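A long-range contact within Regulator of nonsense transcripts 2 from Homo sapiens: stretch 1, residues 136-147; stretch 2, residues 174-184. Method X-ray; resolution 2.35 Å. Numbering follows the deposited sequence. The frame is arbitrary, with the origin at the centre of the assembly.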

# COMPACT_ATOMS: atom_id res chain seq x y z
N LYS A 136 17.10 6.16 6.49
CA LYS A 136 17.96 5.78 7.63
C LYS A 136 17.50 4.48 8.27
O LYS A 136 18.32 3.61 8.59
N ALA A 137 16.20 4.37 8.46
CA ALA A 137 15.59 3.18 9.05
C ALA A 137 15.94 1.93 8.24
O ALA A 137 16.22 0.86 8.80
N ALA A 138 15.91 2.07 6.92
CA ALA A 138 16.31 1.02 6.01
C ALA A 138 17.79 0.63 6.19
O ALA A 138 18.12 -0.56 6.16
N MET A 139 18.68 1.61 6.33
CA MET A 139 20.11 1.29 6.49
C MET A 139 20.32 0.60 7.83
O MET A 139 21.00 -0.43 7.91
N ASP A 140 19.68 1.13 8.86
CA ASP A 140 19.77 0.56 10.20
C ASP A 140 19.31 -0.90 10.23
O ASP A 140 19.97 -1.77 10.81
N PHE A 141 18.17 -1.18 9.61
CA PHE A 141 17.62 -2.54 9.61
C PHE A 141 18.52 -3.48 8.81
O PHE A 141 18.82 -4.59 9.22
N CYS A 142 18.94 -3.01 7.65
CA CYS A 142 19.71 -3.82 6.72
C CYS A 142 21.10 -4.23 7.28
O CYS A 142 21.67 -5.23 6.87
N MET A 143 21.60 -3.46 8.24
CA MET A 143 22.96 -3.63 8.74
C MET A 143 23.07 -4.23 10.13
O MET A 143 24.11 -4.80 10.45
N ASN A 144 22.04 -4.10 10.96
CA ASN A 144 22.11 -4.58 12.35
C ASN A 144 21.05 -5.61 12.74
O ASN A 144 21.12 -6.18 13.85
N MET A 145 20.07 -5.84 11.87
CA MET A 145 18.85 -6.55 12.31
C MET A 145 18.33 -7.59 11.34
O MET A 145 17.39 -8.29 11.66
N ASN A 146 18.92 -7.69 10.16
CA ASN A 146 18.44 -8.61 9.16
C ASN A 146 18.53 -10.08 9.61
O ASN A 146 19.58 -10.61 9.95
N THR A 147 17.38 -10.75 9.60
CA THR A 147 17.20 -12.04 10.23
C THR A 147 15.81 -12.47 9.81
O THR A 147 14.86 -11.70 9.97
N ARG A 174 8.10 3.20 0.74
CA ARG A 174 9.49 3.50 0.35
C ARG A 174 10.48 2.52 1.01
O ARG A 174 11.37 2.00 0.35
N LEU A 175 10.30 2.28 2.30
CA LEU A 175 11.07 1.30 3.06
C LEU A 175 11.08 -0.03 2.31
O LEU A 175 12.15 -0.52 1.94
N VAL A 176 9.88 -0.56 2.03
CA VAL A 176 9.74 -1.86 1.41
C VAL A 176 10.47 -1.89 0.07
O VAL A 176 11.20 -2.82 -0.21
N ALA A 177 10.30 -0.85 -0.74
CA ALA A 177 10.91 -0.85 -2.07
C ALA A 177 12.42 -0.67 -1.99
O ALA A 177 13.17 -1.07 -2.89
N THR A 178 12.87 -0.02 -0.93
CA THR A 178 14.30 0.23 -0.73
C THR A 178 15.02 -1.06 -0.26
O THR A 178 16.15 -1.32 -0.65
N LEU A 179 14.35 -1.85 0.56
CA LEU A 179 14.83 -3.13 0.99
C LEU A 179 14.79 -4.22 -0.08
O LEU A 179 15.60 -5.14 -0.06
N HIS A 180 13.89 -4.10 -1.04
CA HIS A 180 13.56 -5.21 -1.94
C HIS A 180 14.72 -5.79 -2.71
O HIS A 180 14.80 -7.02 -2.88
N PRO A 181 15.62 -4.94 -3.21
CA PRO A 181 16.73 -5.48 -4.00
C PRO A 181 17.72 -6.37 -3.23
O PRO A 181 18.51 -7.07 -3.86
N CYS A 182 17.69 -6.38 -1.90
CA CYS A 182 18.55 -7.25 -1.14
C CYS A 182 17.87 -8.04 -0.01
O CYS A 182 18.54 -8.67 0.79
N MET A 183 16.54 -8.00 0.05
CA MET A 183 15.71 -8.94 0.82
C MET A 183 14.27 -8.81 0.26
O MET A 183 13.35 -8.29 0.89
N SER A 184 14.10 -9.27 -0.96
CA SER A 184 12.82 -9.18 -1.63
C SER A 184 11.62 -9.68 -0.79
O SER A 184 10.54 -9.12 -0.93

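The two stretches meet in a small, apolar helix-to-helix contact, extended at one end by sulfur-bearing side chains, with no hydrogen bond crossing between them. The evidence is a buried surface of 370 Å², summed over both sides, and a contact list made up almost entirely of carbon and sulfur atoms. Helix 136-144 and helix 174-179 run at 46° to each other, and their axes approach to 9.7 Å.

The backbones come closest where the small residue lies: the CA atoms of A138 and L175 are 6.0 Å apart. A138 points its CB toward the second stretch, and that methyl is met by three side chains. L175 CD1 lies 3.6 Å from A138 CB, T178 CG2 4.1 Å and L179 CD2 4.2 Å. Both leucines leave their backbone sideways, but their ends come nearer: L175 through chi1 t and chi2 p, L179 through chi1 m and chi2 t. L175 CD1 also reaches the backbone of A137, 4.3 Å from its C atom. T178, with chi1 m, offers its methyl to A138 while its hydroxyl turns back to its own helix, where OG1 donates to R174 O at 2.7 Å; its polar group is thus satisfied without a partner across the contact.

One turn along the first helix, F141 points toward the second stretch with chi1 t and chi2 at -87°. Its CD1 is 4.5 Å from L179 CD1, which sits obliquely to the ring. M183 approaches the ring edge: its SD is 3.9 Å from F141 CE1 and 5.1 Å from the ring centroid, 75° off the ring normal, a sulfur-aromatic contact near the ring plane. M183 (chi1 p, chi2 t, chi3 p) has the largest area of any residue covered by the other stretch, 66 Å², just ahead of A138 at 62 Å².

C142, with chi1 t, continues the apolar surface. Its CB is 4.4 Å from L179 CD2, and its SG is 4.1 Å from M183 CE and 3.6 Å from C182 SG. The last distance is far too long for a disulfide, so the two cysteine sulfurs simply pack against each other, C182 adopting chi1 p.

Beyond the helix, N146 (chi1 t) points its CB toward the second stretch, and N146 ND2 lies 3.2 Å from M183 CE. This is close packing of an amide against a methyl; OD1 and ND2 of N146 find their hydrogen bonds elsewhere in the structure.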

# COMPACT_ATOMS: atom_id res chain seq x y z
CB LYS A 136 18.02 6.89 8.70
CG LYS A 136 19.07 7.95 8.42
CD LYS A 136 18.90 9.19 9.31
CE LYS A 136 19.89 10.30 8.95
NZ LYS A 136 19.24 11.64 8.82
CB ALA A 137 14.08 3.36 9.16
CB ALA A 138 16.04 1.42 4.57
CB MET A 139 20.97 2.55 6.35
CG MET A 139 21.14 3.00 4.90
SD MET A 139 21.99 4.58 4.59
CE MET A 139 20.87 5.78 5.28
CB ASP A 140 18.95 1.42 11.18
CG ASP A 140 19.07 0.98 12.62
OD1 ASP A 140 20.01 0.21 12.94
OD2 ASP A 140 18.23 1.41 13.46
CB PHE A 141 16.20 -2.54 9.01
CG PHE A 141 15.53 -3.85 9.11
CD1 PHE A 141 15.72 -4.80 8.15
CD2 PHE A 141 14.78 -4.17 10.23
CE1 PHE A 141 15.15 -6.06 8.26
CE2 PHE A 141 14.21 -5.43 10.36
CZ PHE A 141 14.39 -6.38 9.36
CB CYS A 142 19.85 -3.04 5.41
SG CYS A 142 20.11 -4.06 3.96
CB MET A 143 23.66 -2.28 8.77
CG MET A 143 24.13 -1.82 7.41
SD MET A 143 25.83 -1.25 7.52
CE MET A 143 26.68 -2.68 8.19
CB ASN A 144 22.02 -3.39 13.30
CG ASN A 144 22.88 -2.23 12.83
OD1 ASN A 144 23.97 -2.43 12.31
ND2 ASN A 144 22.38 -1.02 12.98
CB MET A 145 17.71 -5.57 12.58
CG MET A 145 18.13 -4.31 13.31
SD MET A 145 16.77 -3.15 13.47
CE MET A 145 15.71 -4.13 14.50
CB ASN A 146 19.19 -8.39 7.86
CG ASN A 146 18.49 -9.05 6.70
OD1 ASN A 146 17.37 -9.54 6.86
ND2 ASN A 146 19.13 -9.06 5.53
CB THR A 147 17.26 -11.90 11.75
OG1 THR A 147 18.63 -11.82 12.17
CG2 THR A 147 16.55 -13.05 12.43
CB ARG A 174 9.89 4.94 0.70
CG ARG A 174 11.02 5.47 -0.18
CD ARG A 174 11.37 6.91 0.15
NE ARG A 174 12.80 7.21 -0.04
CZ ARG A 174 13.38 7.61 -1.17
NH1 ARG A 174 12.68 7.79 -2.28
NH2 ARG A 174 14.69 7.85 -1.20
CB LEU A 175 10.46 1.09 4.46
CG LEU A 175 11.29 0.27 5.47
CD1 LEU A 175 12.70 0.85 5.63
CD2 LEU A 175 10.56 0.27 6.80
CB VAL A 176 8.26 -2.24 1.24
CG1 VAL A 176 8.14 -3.44 0.30
CG2 VAL A 176 7.63 -2.53 2.60
CB ALA A 177 10.29 0.23 -2.92
CB THR A 178 14.52 1.38 0.27
OG1 THR A 178 13.94 2.59 -0.24
CG2 THR A 178 15.99 1.59 0.49
CB LEU A 179 14.04 -3.58 2.23
CG LEU A 179 14.27 -2.69 3.46
CD1 LEU A 179 13.43 -3.15 4.65
CD2 LEU A 179 15.75 -2.71 3.80
CB HIS A 180 12.46 -4.77 -2.90
CG HIS A 180 12.12 -5.78 -3.96
ND1 HIS A 180 11.46 -6.92 -3.69
CD2 HIS A 180 12.38 -5.79 -5.33
CE1 HIS A 180 11.28 -7.62 -4.83
NE2 HIS A 180 11.85 -6.92 -5.83
CB PRO A 181 17.43 -4.21 -4.52
CG PRO A 181 16.33 -3.18 -4.56
CD PRO A 181 15.61 -3.46 -3.27
CB CYS A 182 19.69 -6.43 -0.58
SG CYS A 182 19.16 -5.38 0.75
CB MET A 183 15.73 -8.63 2.31
CG MET A 183 15.30 -7.23 2.69
SD MET A 183 15.31 -6.98 4.47
CE MET A 183 17.10 -6.79 4.62
CB SER A 184 12.90 -9.94 -2.98
OG SER A 184 12.96 -11.33 -2.78